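Local coordinates for K Homology domain-containing protein (Aeropyrum pernix, PDB 1TUA), which is of unknown function but, as a protein carrying K Homology domains, probably binds RNA, at residues 88-93 with 145-150; 129-134 with 138-143. All blocks are in the same frame, centred on the assembly; numbering follows the deposited sequence.

Contact 1 of 2, residues 88-93 with 145-150; sequences ILVVVD and ERAMAA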
loop_
_atom_site.group_PDB
_atom_site.type_symbol
_atom_site.label_atom_id
_atom_site.label_comp_id
_atom_site.label_asym_id
_atom_site.label_seq_id
_atom_site.Cartn_x
_atom_site.Cartn_y
_atom_site.Cartn_z
ATOM N N ILE A 88 7.439 -0.095 1.054
ATOM C CA ILE A 88 6.577 -0.515 2.151
ATOM C C ILE A 88 5.114 -0.151 1.872
ATOM O O ILE A 88 4.800 0.614 0.960
ATOM C CB ILE A 88 6.987 0.139 3.500
ATOM C CG1 ILE A 88 6.770 1.651 3.434
ATOM C CG2 ILE A 88 8.442 -0.181 3.819
ATOM C CD1 ILE A 88 6.886 2.343 4.766
ATOM N N LEU A 89 4.228 -0.709 2.680
ATOM C CA LEU A 89 2.805 -0.458 2.553
ATOM C C LEU A 89 2.326 0.312 3.776
ATOM O O LEU A 89 2.526 -0.125 4.909
ATOM C CB LEU A 89 2.051 -1.783 2.455
ATOM C CG LEU A 89 0.521 -1.730 2.493
ATOM C CD1 LEU A 89 -0.012 -1.006 1.261
ATOM C CD2 LEU A 89 -0.017 -3.158 2.550
ATOM N N VAL A 90 1.710 1.464 3.539
ATOM C CA VAL A 90 1.172 2.288 4.614
ATOM C C VAL A 90 -0.305 2.453 4.337
ATOM O O VAL A 90 -0.705 2.624 3.186
ATOM C CB VAL A 90 1.835 3.664 4.654
ATOM C CG1 VAL A 90 1.102 4.564 5.645
ATOM C CG2 VAL A 90 3.292 3.508 5.051
ATOM N N VAL A 91 -1.120 2.398 5.384
ATOM C CA VAL A 91 -2.560 2.524 5.207
ATOM C C VAL A 91 -3.167 3.606 6.076
ATOM O O VAL A 91 -2.811 3.750 7.244
ATOM C CB VAL A 91 -3.279 1.194 5.532
ATOM C CG1 VAL A 91 -4.786 1.358 5.368
ATOM C CG2 VAL A 91 -2.766 0.084 4.628
ATOM N N VAL A 92 -4.078 4.373 5.486
ATOM C CA VAL A 92 -4.794 5.417 6.206
ATOM C C VAL A 92 -6.238 4.936 6.320
ATOM O O VAL A 92 -6.928 4.776 5.313
ATOM C CB VAL A 92 -4.765 6.757 5.445
ATOM C CG1 VAL A 92 -5.660 7.770 6.136
ATOM C CG2 VAL A 92 -3.341 7.283 5.388
ATOM N N ASP A 93 -6.682 4.664 7.542
ATOM C CA ASP A 93 -8.053 4.210 7.743
ATOM C C ASP A 93 -8.894 5.465 7.946
ATOM O O ASP A 93 -8.817 6.111 8.994
ATOM C CB ASP A 93 -8.157 3.307 8.974
ATOM C CG ASP A 93 -9.508 2.616 9.069
ATOM O OD1 ASP A 93 -10.540 3.312 8.964
ATOM O OD2 ASP A 93 -9.540 1.379 9.243
ATOM N N GLU A 145 10.063 7.270 3.676
ATOM C CA GLU A 145 9.806 8.703 3.724
ATOM C C GLU A 145 8.737 9.202 2.757
ATOM O O GLU A 145 7.908 10.039 3.121
ATOM C CB GLU A 145 11.098 9.465 3.486
ATOM C CG GLU A 145 12.123 9.224 4.549
ATOM C CD GLU A 145 13.271 10.180 4.425
ATOM O OE1 GLU A 145 14.015 10.088 3.425
ATOM O OE2 GLU A 145 13.415 11.038 5.320
ATOM N N ARG A 146 8.761 8.705 1.526
ATOM C CA ARG A 146 7.772 9.113 0.536
ATOM C C ARG A 146 6.373 8.611 0.903
ATOM O O ARG A 146 5.392 9.343 0.766
ATOM C CB ARG A 146 8.181 8.615 -0.852
ATOM C CG ARG A 146 9.403 9.344 -1.395
ATOM C CD ARG A 146 9.865 8.779 -2.725
ATOM N NE ARG A 146 10.881 9.640 -3.329
ATOM C CZ ARG A 146 12.090 9.845 -2.817
ATOM N NH1 ARG A 146 12.450 9.245 -1.690
ATOM N NH2 ARG A 146 12.934 10.670 -3.424
ATOM N N ALA A 147 6.279 7.373 1.380
ATOM C CA ALA A 147 4.984 6.829 1.784
ATOM C C ALA A 147 4.436 7.622 2.982
ATOM O O ALA A 147 3.236 7.894 3.065
ATOM C CB ALA A 147 5.118 5.346 2.143
ATOM N N MET A 148 5.316 7.994 3.910
ATOM C CA MET A 148 4.877 8.756 5.072
ATOM C C MET A 148 4.469 10.175 4.661
ATOM O O MET A 148 3.550 10.756 5.250
ATOM C CB MET A 148 5.974 8.791 6.147
ATOM C CG MET A 148 6.210 7.435 6.849
ATOM S SD MET A 148 4.681 6.640 7.486
ATOM C CE MET A 148 4.254 7.767 8.784
ATOM N N ALA A 149 5.132 10.725 3.643
ATOM C CA ALA A 149 4.787 12.065 3.157
ATOM C C ALA A 149 3.385 12.023 2.547
ATOM O O ALA A 149 2.549 12.891 2.811
ATOM C CB ALA A 149 5.801 12.524 2.115
ATOM N N ALA A 150 3.130 11.002 1.732
ATOM C CA ALA A 150 1.830 10.829 1.092
ATOM C C ALA A 150 0.733 10.614 2.143
ATOM O O ALA A 150 -0.374 11.142 2.028
ATOM C CB ALA A 150 1.881 9.636 0.137
#
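Ile88 opens the contact by meeting Ala147 with its methylene CG1, 4.2 Å from CB of Ala147. Its side chain leaves the backbone toward helix 145-150, as does that of Val90 two residues on, whereas Leu89 between them points to the other side of the sheet, the alternation of a beta strand. Val90 is the hub. Its CG2 methyl approaches CB of Ala147 at 3.9 Å, the closest contact between the two segments, and the same methyl lies 4.2 Å from SD of Met148. One torsion accounts for this double use: with CG1 anti to the backbone N (chi1 171°), CG2 is set opposite the carbonyl carbon, and it is this branch that faces the helix. Met148 reaches it with a chain folded at all three torsions, each near -60°, which brings the sulfur alongside the valine methyl. Ala147 offers nothing beyond a methyl group, and the axes of strand and helix come within 8.8 Å, their N-to-C directions only 13° apart. No hydrogen bond crosses, and only 159 Å² is buried, so the contact is small and purely apolar. Farther along, the strand ends at Asp93, whose OD1 caps the backbone N of Lys95 at the turn into the next helix. The order of elements is consistent with the first strand and last helix of a beta-alpha-alpha-beta-beta-alpha unit, as in type I KH domains. Strand 87-93 is an outermost strand of the three-stranded antiparallel sheet, bonded through its backbone to strand 137-141, with helix 144-158 packed on the face that bears Ile88 and Val90. On the other face, Leu89 and Val91 touch helix 57-72, while Arg146 ties helix 144-158 to helix 163-188 through a salt bridge to Glu181.

Contact 2 of 2, residues 129-134 with 138-143; sequences TYINVG and VAIIGD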
loop_
_atom_site.group_PDB
_atom_site.type_symbol
_atom_site.label_atom_id
_atom_site.label_comp_id
_atom_site.label_asym_id
_atom_site.label_seq_id
_atom_site.Cartn_x
_atom_site.Cartn_y
_atom_site.Cartn_z
ATOM N N THR A 129 4.645 7.557 -5.312
ATOM C CA THR A 129 4.024 6.426 -4.624
ATOM C C THR A 129 2.778 5.974 -5.396
ATOM O O THR A 129 2.295 6.683 -6.283
ATOM C CB THR A 129 3.540 6.813 -3.214
ATOM O OG1 THR A 129 2.556 7.850 -3.330
ATOM C CG2 THR A 129 4.694 7.301 -2.352
ATOM N N TYR A 130 2.280 4.782 -5.070
ATOM C CA TYR A 130 1.048 4.282 -5.669
ATOM C C TYR A 130 0.033 4.479 -4.550
ATOM O O TYR A 130 0.309 4.140 -3.403
ATOM C CB TYR A 130 1.113 2.784 -5.992
ATOM C CG TYR A 130 1.986 2.389 -7.165
ATOM C CD1 TYR A 130 2.365 3.319 -8.136
ATOM C CD2 TYR A 130 2.405 1.071 -7.318
ATOM C CE1 TYR A 130 3.140 2.939 -9.230
ATOM C CE2 TYR A 130 3.175 0.683 -8.405
ATOM C CZ TYR A 130 3.539 1.617 -9.356
ATOM O OH TYR A 130 4.293 1.222 -10.440
ATOM N N ILE A 131 -1.124 5.034 -4.875
ATOM C CA ILE A 131 -2.156 5.268 -3.871
ATOM C C ILE A 131 -3.493 4.694 -4.333
ATOM O O ILE A 131 -3.940 4.960 -5.450
ATOM C CB ILE A 131 -2.325 6.794 -3.586
ATOM C CG1 ILE A 131 -1.031 7.359 -2.991
ATOM C CG2 ILE A 131 -3.494 7.033 -2.633
ATOM C CD1 ILE A 131 -1.029 8.873 -2.786
ATOM N N ASN A 132 -4.115 3.889 -3.479
ATOM C CA ASN A 132 -5.412 3.316 -3.798
ATOM C C ASN A 132 -6.439 3.783 -2.782
ATOM O O ASN A 132 -6.239 3.648 -1.580
ATOM C CB ASN A 132 -5.367 1.786 -3.790
ATOM C CG ASN A 132 -6.675 1.172 -4.259
ATOM O OD1 ASN A 132 -7.560 0.854 -3.459
ATOM N ND2 ASN A 132 -6.813 1.034 -5.566
ATOM N N VAL A 133 -7.532 4.353 -3.271
ATOM C CA VAL A 133 -8.595 4.813 -2.392
ATOM C C VAL A 133 -9.685 3.749 -2.423
ATOM O O VAL A 133 -10.465 3.669 -3.375
ATOM C CB VAL A 133 -9.176 6.169 -2.860
ATOM C CG1 VAL A 133 -10.272 6.621 -1.909
ATOM C CG2 VAL A 133 -8.076 7.208 -2.916
ATOM N N GLY A 134 -9.719 2.916 -1.386
ATOM C CA GLY A 134 -10.717 1.861 -1.324
ATOM C C GLY A 134 -12.006 2.318 -0.672
ATOM O O GLY A 134 -12.320 3.509 -0.672
ATOM N N VAL A 138 -7.201 4.062 2.588
ATOM C CA VAL A 138 -6.355 4.562 1.505
ATOM C C VAL A 138 -4.991 3.908 1.694
ATOM O O VAL A 138 -4.291 4.180 2.671
ATOM C CB VAL A 138 -6.188 6.075 1.545
ATOM C CG1 VAL A 138 -5.308 6.520 0.386
ATOM C CG2 VAL A 138 -7.550 6.741 1.464
ATOM N N ALA A 139 -4.636 3.021 0.769
ATOM C CA ALA A 139 -3.373 2.291 0.832
ATOM C C ALA A 139 -2.303 2.991 -0.001
ATOM O O ALA A 139 -2.575 3.475 -1.103
ATOM C CB ALA A 139 -3.580 0.861 0.339
ATOM N N ILE A 140 -1.081 3.012 0.526
ATOM C CA ILE A 140 0.040 3.681 -0.123
ATOM C C ILE A 140 1.264 2.777 -0.197
ATOM O O ILE A 140 1.631 2.148 0.790
ATOM C CB ILE A 140 0.444 4.935 0.686
ATOM C CG1 ILE A 140 -0.768 5.851 0.871
ATOM C CG2 ILE A 140 1.604 5.656 0.004
ATOM C CD1 ILE A 140 -0.608 6.856 2.012
ATOM N N ILE A 141 1.900 2.734 -1.362
ATOM C CA ILE A 141 3.111 1.942 -1.552
ATOM C C ILE A 141 4.240 2.860 -2.005
ATOM O O ILE A 141 4.094 3.584 -2.992
ATOM C CB ILE A 141 2.930 0.848 -2.635
ATOM C CG1 ILE A 141 1.850 -0.159 -2.204
ATOM C CG2 ILE A 141 4.265 0.141 -2.869
ATOM C CD1 ILE A 141 1.394 -1.092 -3.312
ATOM N N GLY A 142 5.358 2.826 -1.283
ATOM C CA GLY A 142 6.514 3.644 -1.632
ATOM C C GLY A 142 7.610 3.431 -0.602
ATOM O O GLY A 142 7.428 2.621 0.306
ATOM N N ASP A 143 8.751 4.115 -0.720
ATOM C CA ASP A 143 9.770 3.925 0.309
ATOM C C ASP A 143 9.289 4.658 1.556
ATOM O O ASP A 143 8.380 5.488 1.484
ATOM C CB ASP A 143 11.179 4.396 -0.136
ATOM C CG ASP A 143 11.250 5.868 -0.475
ATOM O OD1 ASP A 143 10.841 6.707 0.352
ATOM O OD2 ASP A 143 11.740 6.193 -1.576
#
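Ile131 and Ile140 lie side by side and point the same way, their CG1 atoms 4.2 Å apart, as befits a non-hydrogen-bonded antiparallel pair. Ile131 turns its other branch to Val138: chi1 of -63° places CG2 anti to the backbone N, and this methyl meets CG1 of Val138 at 3.6 Å, the two side chains crossing at a slant. On the same face Val133 adds a looser contact with Val138. Thr129 continues the row beyond the strand proper, its CB 3.9 Å from CG2 of Ile140, while its OG1 bonds with OG1 of Thr127. The opposite face carries the pairs Tyr130 with Ile141 and Asn132 with Ala139; the first touches through the CB atoms, at 4.3 Å, and the tyrosine ring has cation-pi partners in Lys78 and Arg81. Four backbone hydrogen bonds join the strands, within the sheet. Tyr130 N reaches Ile141 O at 3.0 Å, and Ile141 N returns the bond to Tyr130 O at 2.9 Å; Asn132 and Ala139 form the second reciprocal couple, straighter from Asn132 N (168° at the hydrogen) than from Ala139 N (146°). CA-H...O contacts supplement them, as from Ile140 CA to Tyr130 O at 3.3 Å. The chemistry is that of a beta hairpin in a K Homology domain: these four bonds satisfy the amides of Tyr130, Asn132, Ala139 and Ile141, while Ile131 N turns outward to Glu124 OE2 and Ile140 pairs with Val90 of strand 87-93; aliphatic branches supply the face that packs on helices 102-113, 118-127 and 144-158.

Overall arrangement
Both contacts build on one three-stranded antiparallel sheet, in which strand 137-141 is central and strands 87-93 and 130-133 are outermost. Contact 2 joins the centre to one edge by backbone bonding and is mostly buried; contact 1, only partly buried, sets helix 144-158 against the other edge through apolar side chains alone. More surface is buried in contact 2, as expected where whole strands lie edge to edge. The centres lie 7 Å apart, and probable backbone hydrogen bonds from Ile140 N to Val90 O and from Ile88 N to Gly142 O join them. Along the chain contact 2 lies within the loop that contact 1 closes, and strand 137-141 runs on into helix 144-158.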